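Local coordinates for SPbeta prophage-derived uncharacterized protein YorR (PDB 3KB2), which has no established function but folds as a P-loop kinase, binds a phosphorylated guanine nucleotide with magnesium, and may act as a nucleotide kinase such as a dTMP kinase, at residues E7-C12 with V98-A103; F13-A18 with I59-V64; A103-I108 with D124-L129; Y144-G149 with K158-L163. All blocks are in the same frame, centred on the assembly; numbering follows the deposited sequence.

Interaction 1: E7-C12 with V98-A103; sequences EGPDCC and VVYLHA. With G3D (guanosine-3'-monophosphate-5'-diphosphate), chain C.
Glu7 ends its strand alongside 98-102 in a parallel bridge to Tyr100, and two backbone hydrogen bonds hold the register. Glu7 N gives its proton to Val99 O at 2.8 Å, and Leu101 N returns one to Glu7 O at 2.8 Å with an almost straight N-H...O angle of 169°. Beyond this bridge segment 7-12 leaves the sheet. Gly8 adopts a positive phi (137°), and its CA rests 3.3 Å from Leu101 O in a CA-H...O contact on the side where a side chain would otherwise point.

This turn opens the P-loop, the phosphate-binding loop between the first strand and first helix of nucleoside-phosphate kinases. Here Cys11 N binds O1B of the nucleotide's beta-phosphate at 2.8 Å, and Cys12 N binds O2B of the same phosphate.

Leu101 carries much of the packing against the loop. Its CB lies 4.1 Å from Cys12 CB and also skirts Glu7 O. CG, anti to the carbonyl carbon (chi1 -59°), continues along the Cys12 carbonyl. At the tip CD1 comes within 3.3 Å of Cys12 O, so one branch packs against that oxygen. Cys12 SG reaches the other way, 3.8 Å from His102 C. The Tyr100 ring offers its edge, not a face, to Glu7 O, Gly8 CA and Pro9 CD, while His102 ND1 lies over one face, toward the rim. The buried Glu7 carboxylate bends away from this strand, and its OE1 is hydrogen-bonded to Ser66 OG and Phe63 N.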
# COMPACT_ATOMS: atom_id res chain seq x y z
N GLU A 7 11.55 11.71 -8.94
CA GLU A 7 10.19 11.21 -8.99
C GLU A 7 10.11 9.91 -9.74
O GLU A 7 11.02 9.56 -10.51
CB GLU A 7 9.27 12.25 -9.65
CG GLU A 7 9.11 13.54 -8.86
CD GLU A 7 8.16 13.39 -7.70
OE1 GLU A 7 8.22 12.35 -7.01
OE2 GLU A 7 7.34 14.32 -7.46
N GLY A 8 9.03 9.18 -9.53
CA GLY A 8 8.85 7.92 -10.20
C GLY A 8 8.31 6.87 -9.26
O GLY A 8 8.34 7.04 -8.03
N PRO A 9 7.78 5.76 -9.81
CA PRO A 9 7.22 4.66 -9.02
C PRO A 9 8.29 3.99 -8.17
O PRO A 9 9.49 4.24 -8.33
CB PRO A 9 6.68 3.72 -10.09
CG PRO A 9 7.66 3.93 -11.22
CD PRO A 9 7.75 5.43 -11.25
N ASP A 10 7.85 3.12 -7.26
CA ASP A 10 8.73 2.38 -6.37
C ASP A 10 9.74 1.49 -7.07
O ASP A 10 9.53 1.04 -8.20
CB ASP A 10 7.92 1.50 -5.43
CG ASP A 10 7.18 2.28 -4.39
OD1 ASP A 10 6.55 1.64 -3.52
OD2 ASP A 10 7.21 3.53 -4.43
N CYS A 11 10.83 1.22 -6.37
CA CYS A 11 11.88 0.35 -6.89
C CYS A 11 12.49 0.82 -8.20
O CYS A 11 12.78 0.01 -9.09
CB CYS A 11 11.31 -1.07 -7.05
SG CYS A 11 10.79 -1.78 -5.47
N CYS A 12 12.70 2.12 -8.32
CA CYS A 12 13.30 2.65 -9.53
C CYS A 12 14.59 3.39 -9.21
O CYS A 12 14.95 4.34 -9.89
CB CYS A 12 12.31 3.56 -10.27
SG CYS A 12 10.95 2.66 -11.07
N VAL A 98 14.27 18.31 -12.54
CA VAL A 98 13.26 17.29 -12.28
C VAL A 98 13.61 15.96 -12.92
O VAL A 98 13.65 15.84 -14.14
CB VAL A 98 11.87 17.72 -12.79
CG1 VAL A 98 10.84 16.67 -12.42
CG2 VAL A 98 11.50 19.06 -12.20
N VAL A 99 13.85 14.95 -12.09
CA VAL A 99 14.20 13.64 -12.60
C VAL A 99 13.06 12.65 -12.47
O VAL A 99 12.42 12.55 -11.43
CB VAL A 99 15.43 13.09 -11.86
CG1 VAL A 99 15.82 11.74 -12.43
CG2 VAL A 99 16.55 14.06 -11.97
N TYR A 100 12.80 11.92 -13.55
CA TYR A 100 11.73 10.92 -13.57
C TYR A 100 12.38 9.56 -13.82
O TYR A 100 12.88 9.29 -14.90
CB TYR A 100 10.72 11.26 -14.69
CG TYR A 100 9.68 10.18 -14.98
CD1 TYR A 100 9.13 9.41 -13.95
CD2 TYR A 100 9.23 9.95 -16.28
CE1 TYR A 100 8.17 8.42 -14.21
CE2 TYR A 100 8.26 8.96 -16.55
CZ TYR A 100 7.74 8.21 -15.51
OH TYR A 100 6.80 7.22 -15.76
N LEU A 101 12.40 8.73 -12.79
CA LEU A 101 12.99 7.42 -12.94
C LEU A 101 11.87 6.40 -13.08
O LEU A 101 10.97 6.34 -12.24
CB LEU A 101 13.85 7.09 -11.73
CG LEU A 101 15.02 8.04 -11.45
CD1 LEU A 101 15.87 7.48 -10.32
CD2 LEU A 101 15.86 8.21 -12.70
N HIS A 102 11.92 5.60 -14.14
CA HIS A 102 10.88 4.60 -14.37
C HIS A 102 11.44 3.25 -14.82
O HIS A 102 12.64 3.00 -14.73
CB HIS A 102 9.90 5.12 -15.43
CG HIS A 102 10.54 5.44 -16.74
ND1 HIS A 102 11.27 6.59 -16.95
CD2 HIS A 102 10.61 4.74 -17.90
CE1 HIS A 102 11.77 6.58 -18.17
NE2 HIS A 102 11.39 5.47 -18.77
N ALA A 103 10.54 2.39 -15.30
CA ALA A 103 10.90 1.07 -15.80
C ALA A 103 9.62 0.38 -16.26
O ALA A 103 8.53 0.74 -15.81
CB ALA A 103 11.57 0.24 -14.72
PB G3D C . 13.23 3.32 -4.65
O1B G3D C . 11.88 2.73 -4.24
O2B G3D C . 13.27 4.12 -5.88
O3B G3D C . 13.81 4.21 -3.39
PA G3D C . 15.80 2.15 -4.16
O3A G3D C . 14.30 2.19 -4.74
O1A G3D C . 16.62 3.23 -4.68
O2A G3D C . 15.67 1.98 -2.64
O5' G3D C . 16.38 0.77 -4.88
C5' G3D C . 15.36 -0.32 -4.80
C4' G3D C . 16.40 -1.54 -4.94
O4' G3D C . 17.08 -1.63 -6.20
C3' G3D C . 17.44 -1.68 -3.95
O3' G3D C . 17.58 -3.00 -3.50
C2' G3D C . 18.76 -1.04 -4.48
O2' G3D C . 19.84 -1.61 -3.99
C1' G3D C . 18.50 -1.72 -6.03
N9 G3D C . 19.42 -1.00 -6.99
C8 G3D C . 19.88 0.30 -6.78
N7 G3D C . 20.62 0.41 -7.91
C5 G3D C . 20.75 -0.75 -8.67
C6 G3D C . 21.40 -0.91 -9.74
O6 G3D C . 22.12 -0.25 -10.55
N1 G3D C . 21.15 -2.28 -10.30
C2 G3D C . 20.38 -3.02 -9.58
N2 G3D C . 20.08 -4.36 -10.20
N3 G3D C . 19.63 -2.82 -8.51
C4 G3D C . 19.95 -1.60 -8.08
P1 G3D C . 17.54 -3.44 -2.22
O4P G3D C . 18.85 -3.51 -1.65
O5P G3D C . 17.00 -4.95 -2.42
O6P G3D C . 16.43 -2.93 -1.29

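Interaction 2: F13-A18 with I59-V64; sequences FKSTVA and IIDRFV. With MG (magnesium ion), chain D; G3D (guanosine-3'-monophosphate-5'-diphosphate), chain C.
Helix 14-18 and strand 59-61 run nearly antiparallel, their N-to-C directions 165° apart and their axes 8.9 Å at closest approach. The helix starts straight out of the P-loop, and the strand ends in an acidic residue beside the bound magnesium, as in P-loop kinases.

Ser15 joins the two. Its OG coordinates Mg at 2.3 Å and donates to Asp61 OD1 at 2.5 Å, on the syn lone pair. Asp61 CG is anti to the backbone N (chi1 -170°), which swings the carboxylate toward the helix; OD2 also accepts from water 1, itself a metal ligand. Asp61 is thus a second-shell residue gripping two first-shell ligands, and its negative charge probably favours the cation. Phosphate oxygen O3B and three more waters complete six ligands.

Lys14 bends at chi3 and chi4 so that NZ folds back to phosphate O2B at 3.2 Å and to Pro9 O, while its side chain crosses that of Arg62 obliquely, CE lying 3.6 Å from Arg62 CG. Thr16 OG1 donates to alpha-phosphate O1A, and the Phe13 ring lays one face against the guanine. Deeper along the pair, Ala18 CB meets Ile59 CG2 at 3.9 Å, and Ile59 CD1 ends 3.4 Å from Ala18 O.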
# COMPACT_ATOMS: atom_id res chain seq x y z
N PHE A 13 15.27 2.93 -8.17
CA PHE A 13 16.55 3.48 -7.76
C PHE A 13 16.53 4.91 -7.21
O PHE A 13 17.59 5.50 -7.00
CB PHE A 13 17.56 3.40 -8.92
CG PHE A 13 17.64 2.03 -9.60
CD1 PHE A 13 17.21 0.88 -8.95
CD2 PHE A 13 18.22 1.90 -10.86
CE1 PHE A 13 17.35 -0.38 -9.55
CE2 PHE A 13 18.36 0.64 -11.46
CZ PHE A 13 17.93 -0.49 -10.80
N LYS A 14 15.35 5.46 -6.97
CA LYS A 14 15.27 6.84 -6.48
C LYS A 14 16.13 7.13 -5.26
O LYS A 14 16.97 8.04 -5.29
CB LYS A 14 13.81 7.23 -6.21
CG LYS A 14 12.94 7.15 -7.47
CD LYS A 14 11.63 7.91 -7.32
CE LYS A 14 10.88 7.50 -6.07
NZ LYS A 14 10.73 6.04 -6.03
N SER A 15 15.95 6.36 -4.19
CA SER A 15 16.71 6.58 -2.96
C SER A 15 18.19 6.28 -3.08
O SER A 15 19.02 6.91 -2.41
CB SER A 15 16.08 5.75 -1.85
OG SER A 15 14.81 6.30 -1.55
N THR A 16 18.52 5.31 -3.92
CA THR A 16 19.91 4.91 -4.17
C THR A 16 20.56 6.08 -4.92
O THR A 16 21.62 6.57 -4.52
CB THR A 16 19.96 3.65 -5.05
OG1 THR A 16 19.24 2.60 -4.39
CG2 THR A 16 21.40 3.19 -5.28
N VAL A 17 19.92 6.53 -6.00
CA VAL A 17 20.47 7.64 -6.76
C VAL A 17 20.68 8.83 -5.84
O VAL A 17 21.73 9.45 -5.85
CB VAL A 17 19.53 8.06 -7.92
CG1 VAL A 17 19.98 9.39 -8.50
CG2 VAL A 17 19.57 7.00 -8.99
N ALA A 18 19.67 9.12 -5.03
CA ALA A 18 19.72 10.22 -4.08
C ALA A 18 20.96 10.14 -3.18
O ALA A 18 21.65 11.14 -2.94
CB ALA A 18 18.46 10.23 -3.24
N ILE A 59 18.51 17.35 -2.38
CA ILE A 59 17.90 16.33 -3.21
C ILE A 59 16.58 15.96 -2.58
O ILE A 59 16.54 15.57 -1.41
CB ILE A 59 18.79 15.09 -3.27
CG1 ILE A 59 20.15 15.45 -3.88
CG2 ILE A 59 18.10 13.99 -4.06
CD1 ILE A 59 21.25 14.43 -3.60
N ILE A 60 15.49 16.10 -3.33
CA ILE A 60 14.16 15.78 -2.82
C ILE A 60 13.71 14.43 -3.39
O ILE A 60 13.43 14.31 -4.58
CB ILE A 60 13.14 16.88 -3.21
CG1 ILE A 60 13.57 18.22 -2.57
CG2 ILE A 60 11.74 16.47 -2.79
CD1 ILE A 60 12.64 19.39 -2.83
N ASP A 61 13.67 13.42 -2.52
CA ASP A 61 13.26 12.06 -2.89
C ASP A 61 11.73 12.03 -2.85
O ASP A 61 11.14 11.86 -1.78
CB ASP A 61 13.86 11.07 -1.87
CG ASP A 61 13.70 9.61 -2.29
OD1 ASP A 61 14.33 8.76 -1.63
OD2 ASP A 61 12.96 9.31 -3.24
N ARG A 62 11.10 12.20 -4.01
CA ARG A 62 9.64 12.24 -4.16
C ARG A 62 9.13 13.62 -3.76
O ARG A 62 9.44 14.11 -2.67
CB ARG A 62 8.98 11.15 -3.33
CG ARG A 62 9.40 9.76 -3.75
CD ARG A 62 8.24 8.80 -3.66
NE ARG A 62 7.77 8.68 -2.29
CZ ARG A 62 6.82 7.84 -1.90
NH1 ARG A 62 6.23 7.04 -2.79
NH2 ARG A 62 6.45 7.80 -0.63
N PHE A 63 8.33 14.23 -4.63
CA PHE A 63 7.85 15.58 -4.37
C PHE A 63 6.40 15.82 -4.83
O PHE A 63 5.54 14.96 -4.65
CB PHE A 63 8.85 16.55 -5.03
CG PHE A 63 8.77 17.97 -4.52
CD1 PHE A 63 8.34 18.25 -3.23
CD2 PHE A 63 9.16 19.03 -5.33
CE1 PHE A 63 8.29 19.56 -2.76
CE2 PHE A 63 9.11 20.34 -4.87
CZ PHE A 63 8.67 20.61 -3.59
N VAL A 64 6.13 17.00 -5.40
CA VAL A 64 4.79 17.39 -5.85
C VAL A 64 4.16 16.46 -6.88
O VAL A 64 2.94 16.29 -6.89
CB VAL A 64 4.75 18.84 -6.43
CG1 VAL A 64 5.09 19.86 -5.34
CG2 VAL A 64 5.74 18.98 -7.60
MG MG D . 12.76 5.23 -1.71
PB G3D C . 13.23 3.32 -4.65
O1B G3D C . 11.88 2.73 -4.24
O2B G3D C . 13.27 4.12 -5.88
O3B G3D C . 13.81 4.21 -3.39
PA G3D C . 15.80 2.15 -4.16
O3A G3D C . 14.30 2.19 -4.74
O1A G3D C . 16.62 3.23 -4.68
O2A G3D C . 15.67 1.98 -2.64
O5' G3D C . 16.38 0.77 -4.88
C5' G3D C . 15.36 -0.32 -4.80
C4' G3D C . 16.40 -1.54 -4.94
O4' G3D C . 17.08 -1.63 -6.20
C3' G3D C . 17.44 -1.68 -3.95
O3' G3D C . 17.58 -3.00 -3.50
C2' G3D C . 18.76 -1.04 -4.48
O2' G3D C . 19.84 -1.61 -3.99
C1' G3D C . 18.50 -1.72 -6.03
N9 G3D C . 19.42 -1.00 -6.99
C8 G3D C . 19.88 0.30 -6.78
N7 G3D C . 20.62 0.41 -7.91
C5 G3D C . 20.75 -0.75 -8.67
C6 G3D C . 21.40 -0.91 -9.74
O6 G3D C . 22.12 -0.25 -10.55
N1 G3D C . 21.15 -2.28 -10.30
C2 G3D C . 20.38 -3.02 -9.58
N2 G3D C . 20.08 -4.36 -10.20
N3 G3D C . 19.63 -2.82 -8.51
C4 G3D C . 19.95 -1.60 -8.08
P1 G3D C . 17.54 -3.44 -2.22
O4P G3D C . 18.85 -3.51 -1.65
O5P G3D C . 17.00 -4.95 -2.42
O6P G3D C . 16.43 -2.93 -1.29
O HOH W 1 11.91 6.96 -2.89
O HOH W 2 14.19 3.43 -1.13
O HOH W 3 12.17 5.40 0.50
O HOH W 4 10.85 4.14 -2.20

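Interaction 3: A103-I108 with D124-L129; sequences ADPSVI and DIDSIL
The first turn of helix 105-115 lies against helix 122-137, the nearest CA atoms being those of Pro105 and Asp126, 6.5 Å apart. The two form a helix-loop-helix unit whose short connection probably corresponds to the LID of kinases of this fold.

No hydrogen bond spans the pair; packing holds it. Leu129, its chi2 extended (-177°), pushes its fork between Pro105 and Ile108. CD1 presses on the proline ring at 3.4 Å from Pro105 CG, tighter than ordinary van der Waals contact, whereas the Leu129 and Ile108 side chains reach toward each other, CD2 lying 4.2 Å from Ile108 CG1. One turn earlier, Ile125 crosses Ile108 obliquely, and the CG2 methyls of the two isoleucines touch at 3.9 Å. Asp126 borders the partly exposed side: its side chain crosses that of Pro105 at about a right angle, with OD1 3.6 Å from Pro105 CB.

Further in, Leu129 reaches Pro9 and Ile108 reaches Cys12, linking this helical layer to the phosphate-binding loop. Ser127 OG, also hydrogen-bonded to Lys73 NZ, donates to Asp124 O at 2.8 Å, on a lone pair in the carbonyl plane, and that oxygen also accepts from Ile128 N.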
# COMPACT_ATOMS: atom_id res chain seq x y z
N ALA A 103 10.54 2.39 -15.30
CA ALA A 103 10.90 1.07 -15.80
C ALA A 103 9.62 0.38 -16.26
O ALA A 103 8.53 0.74 -15.81
CB ALA A 103 11.57 0.24 -14.72
N ASP A 104 9.75 -0.59 -17.15
CA ASP A 104 8.58 -1.31 -17.63
C ASP A 104 7.88 -1.97 -16.44
O ASP A 104 8.49 -2.16 -15.39
CB ASP A 104 8.99 -2.39 -18.66
CG ASP A 104 9.38 -1.79 -20.01
OD1 ASP A 104 8.97 -0.64 -20.31
OD2 ASP A 104 10.08 -2.48 -20.79
N PRO A 105 6.59 -2.29 -16.58
CA PRO A 105 5.80 -2.93 -15.52
C PRO A 105 6.39 -4.27 -15.12
O PRO A 105 6.45 -4.62 -13.94
CB PRO A 105 4.42 -3.08 -16.15
CG PRO A 105 4.34 -1.90 -17.06
CD PRO A 105 5.72 -1.88 -17.70
N SER A 106 6.83 -5.03 -16.11
CA SER A 106 7.42 -6.33 -15.85
C SER A 106 8.61 -6.19 -14.90
O SER A 106 8.72 -6.94 -13.94
CB SER A 106 7.86 -6.98 -17.16
OG SER A 106 8.73 -8.07 -16.91
N VAL A 107 9.48 -5.23 -15.18
CA VAL A 107 10.66 -4.97 -14.36
C VAL A 107 10.30 -4.57 -12.94
O VAL A 107 10.92 -5.01 -11.97
CB VAL A 107 11.52 -3.85 -14.97
CG1 VAL A 107 12.81 -3.68 -14.18
CG2 VAL A 107 11.81 -4.17 -16.43
N ILE A 108 9.30 -3.70 -12.83
CA ILE A 108 8.85 -3.24 -11.54
C ILE A 108 8.29 -4.40 -10.75
O ILE A 108 8.64 -4.61 -9.59
CB ILE A 108 7.75 -2.15 -11.70
CG1 ILE A 108 8.34 -0.93 -12.40
CG2 ILE A 108 7.13 -1.80 -10.35
CD1 ILE A 108 9.54 -0.35 -11.69
N ASP A 124 -2.97 -2.79 -10.32
CA ASP A 124 -2.69 -1.59 -9.53
C ASP A 124 -1.37 -0.98 -9.95
O ASP A 124 -1.26 0.23 -10.17
CB ASP A 124 -2.63 -1.89 -8.04
CG ASP A 124 -2.67 -0.62 -7.19
OD1 ASP A 124 -2.31 -0.67 -5.99
OD2 ASP A 124 -3.07 0.43 -7.73
N ILE A 125 -0.35 -1.83 -10.06
CA ILE A 125 0.98 -1.38 -10.46
C ILE A 125 0.92 -0.69 -11.81
O ILE A 125 1.63 0.29 -12.04
CB ILE A 125 1.96 -2.56 -10.54
CG1 ILE A 125 2.14 -3.18 -9.15
CG2 ILE A 125 3.29 -2.08 -11.10
CD1 ILE A 125 2.55 -2.20 -8.07
N ASP A 126 0.09 -1.20 -12.71
CA ASP A 126 -0.04 -0.60 -14.04
C ASP A 126 -0.64 0.79 -14.00
O ASP A 126 -0.13 1.70 -14.65
CB ASP A 126 -0.90 -1.46 -14.95
CG ASP A 126 -0.24 -2.76 -15.30
OD1 ASP A 126 0.86 -2.71 -15.90
OD2 ASP A 126 -0.81 -3.82 -14.98
N SER A 127 -1.72 0.94 -13.25
CA SER A 127 -2.40 2.23 -13.15
C SER A 127 -1.49 3.29 -12.53
O SER A 127 -1.56 4.47 -12.88
CB SER A 127 -3.67 2.09 -12.32
OG SER A 127 -3.37 1.83 -10.97
N ILE A 128 -0.64 2.87 -11.60
CA ILE A 128 0.26 3.80 -10.95
C ILE A 128 1.35 4.24 -11.92
O ILE A 128 1.69 5.42 -11.98
CB ILE A 128 0.90 3.16 -9.71
CG1 ILE A 128 -0.15 3.01 -8.61
CG2 ILE A 128 2.05 4.03 -9.20
CD1 ILE A 128 0.38 2.37 -7.37
N LEU A 129 1.89 3.28 -12.67
CA LEU A 129 2.93 3.57 -13.64
C LEU A 129 2.40 4.53 -14.69
O LEU A 129 3.10 5.46 -15.09
CB LEU A 129 3.40 2.28 -14.32
CG LEU A 129 4.16 1.27 -13.46
CD1 LEU A 129 4.62 0.10 -14.32
CD2 LEU A 129 5.36 1.93 -12.82

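Interaction 4: Y144-G149 with K158-L163; sequences YSWDTG and KDIIFL
Two aromatic rings on strand 143-147 meet helix 153-166 differently. Tyr144 turns a face to it: Leu163 CD1 stands over the ring, 3.9 Å from the centroid and 16° off the normal, a CH-pi contact. Trp146 uses its edge. Asp159 OD2 lies in the indole plane and accepts from Trp146 NE1 at 3.1 Å, through its anti lone pair, with the carboxylate plane turned 47° from the ring. Farther round the same rim, Leu163 CD1 is 4.0 Å from Trp146 CH2, so this one methyl serves both aromatics. Ile160 CG1 approaches CH2 obliquely at 3.9 Å, and Trp151 adds an edge-to-face ring contact.

Strand and helix run nearly antiparallel, 163° apart, with axes 11.2 Å at closest approach. Large side chains fill the gap between the last strand of the parallel sheet and the C-terminal helix in this alpha/beta kinase fold. At the strand's end, Asp147 OD2 accepts from Gly149 N in an Asx turn.

The contact is largely apolar, with one polar bond at its margin. That bond, with the packing of Ile160 and Leu163, would help to fix the indole's rotation, while the partly exposed carboxylate probably keeps its charge solvated.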
# COMPACT_ATOMS: atom_id res chain seq x y z
N TYR A 144 13.82 15.11 -16.90
CA TYR A 144 14.75 14.16 -17.49
C TYR A 144 14.36 12.78 -16.99
O TYR A 144 14.18 12.58 -15.79
CB TYR A 144 16.20 14.45 -17.07
CG TYR A 144 16.62 15.89 -17.20
CD1 TYR A 144 16.36 16.79 -16.17
CD2 TYR A 144 17.31 16.34 -18.33
CE1 TYR A 144 16.78 18.11 -16.26
CE2 TYR A 144 17.73 17.66 -18.42
CZ TYR A 144 17.46 18.54 -17.38
OH TYR A 144 17.87 19.85 -17.44
N SER A 145 14.23 11.84 -17.92
CA SER A 145 13.82 10.49 -17.59
C SER A 145 14.91 9.46 -17.86
O SER A 145 15.72 9.61 -18.78
CB SER A 145 12.58 10.12 -18.38
OG SER A 145 12.88 9.98 -19.76
N TRP A 146 14.90 8.40 -17.06
CA TRP A 146 15.85 7.31 -17.16
C TRP A 146 15.11 5.99 -16.91
O TRP A 146 14.40 5.84 -15.92
CB TRP A 146 16.95 7.48 -16.12
CG TRP A 146 18.09 8.35 -16.57
CD1 TRP A 146 19.17 7.97 -17.30
CD2 TRP A 146 18.25 9.76 -16.32
NE1 TRP A 146 19.99 9.05 -17.54
CE2 TRP A 146 19.45 10.16 -16.95
CE3 TRP A 146 17.48 10.72 -15.64
CZ2 TRP A 146 19.90 11.48 -16.91
CZ3 TRP A 146 17.94 12.04 -15.60
CH2 TRP A 146 19.14 12.40 -16.24
N ASP A 147 15.28 5.05 -17.84
CA ASP A 147 14.67 3.73 -17.74
C ASP A 147 15.61 2.91 -16.87
O ASP A 147 16.64 2.43 -17.34
CB ASP A 147 14.55 3.11 -19.13
CG ASP A 147 13.91 1.73 -19.13
OD1 ASP A 147 13.84 1.12 -20.22
OD2 ASP A 147 13.49 1.24 -18.06
N THR A 148 15.26 2.74 -15.59
CA THR A 148 16.08 2.00 -14.64
C THR A 148 16.21 0.52 -15.00
O THR A 148 16.93 -0.23 -14.35
CB THR A 148 15.51 2.15 -13.21
OG1 THR A 148 14.25 1.48 -13.13
CG2 THR A 148 15.30 3.61 -12.87
N GLY A 149 15.51 0.12 -16.06
CA GLY A 149 15.58 -1.25 -16.50
C GLY A 149 16.83 -1.48 -17.33
O GLY A 149 17.25 -2.62 -17.53
N LYS A 158 25.81 9.68 -12.38
CA LYS A 158 26.86 10.30 -13.18
C LYS A 158 26.24 11.25 -14.20
O LYS A 158 26.72 12.37 -14.37
CB LYS A 158 27.68 9.21 -13.88
CG LYS A 158 28.60 9.70 -14.99
CD LYS A 158 29.42 8.53 -15.57
CE LYS A 158 30.39 9.01 -16.64
NZ LYS A 158 31.28 10.08 -16.10
N ASP A 159 25.16 10.84 -14.86
CA ASP A 159 24.49 11.71 -15.83
C ASP A 159 23.97 12.98 -15.17
O ASP A 159 24.12 14.07 -15.72
CB ASP A 159 23.32 11.01 -16.51
CG ASP A 159 23.71 10.31 -17.79
OD1 ASP A 159 24.91 10.33 -18.15
OD2 ASP A 159 22.82 9.74 -18.45
N ILE A 160 23.35 12.83 -14.01
CA ILE A 160 22.81 13.97 -13.29
C ILE A 160 23.92 14.88 -12.79
O ILE A 160 23.78 16.11 -12.79
CB ILE A 160 21.92 13.50 -12.12
CG1 ILE A 160 20.65 12.84 -12.67
CG2 ILE A 160 21.59 14.67 -11.20
CD1 ILE A 160 19.76 12.19 -11.62
N ILE A 161 25.03 14.29 -12.36
CA ILE A 161 26.16 15.07 -11.87
C ILE A 161 26.68 15.92 -13.02
O ILE A 161 27.04 17.09 -12.85
CB ILE A 161 27.28 14.16 -11.35
CG1 ILE A 161 26.81 13.47 -10.06
CG2 ILE A 161 28.56 14.97 -11.09
CD1 ILE A 161 27.70 12.40 -9.56
N PHE A 162 26.70 15.31 -14.20
CA PHE A 162 27.14 15.98 -15.41
C PHE A 162 26.27 17.21 -15.69
O PHE A 162 26.78 18.27 -16.00
CB PHE A 162 27.05 15.02 -16.60
CG PHE A 162 27.08 15.71 -17.93
CD1 PHE A 162 28.27 16.19 -18.45
CD2 PHE A 162 25.89 15.92 -18.63
CE1 PHE A 162 28.29 16.88 -19.66
CE2 PHE A 162 25.89 16.60 -19.84
CZ PHE A 162 27.10 17.09 -20.36
N LEU A 163 24.95 17.03 -15.59
CA LEU A 163 23.99 18.11 -15.82
C LEU A 163 24.11 19.27 -14.85
O LEU A 163 23.95 20.42 -15.23
CB LEU A 163 22.55 17.57 -15.76
CG LEU A 163 22.00 16.85 -16.99
CD1 LEU A 163 20.74 16.08 -16.64
CD2 LEU A 163 21.74 17.87 -18.09

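How the interactions relate
From the N terminus, the first strand runs into the phosphate-binding loop, and interaction 1 closes the long loop from there to strand 96-102. Interaction 2 is nested inside it, tying the first helix to strand 58-61 on the other side of strand 3-7. Both grip the same nucleotide. Interactions 3 and 4 follow in series, with no crossing. Interaction 3 starts at Ala103, where interaction 1 ends, and closes the short connection between helices 105-115 and 122-137. Interaction 4 then closes the short loop between strand 143-147 and helix 153-166, seating that helix on the sheet; the trailing Thr148 touches Cys12, Phe13 and Ala103, bringing the other three contacts together.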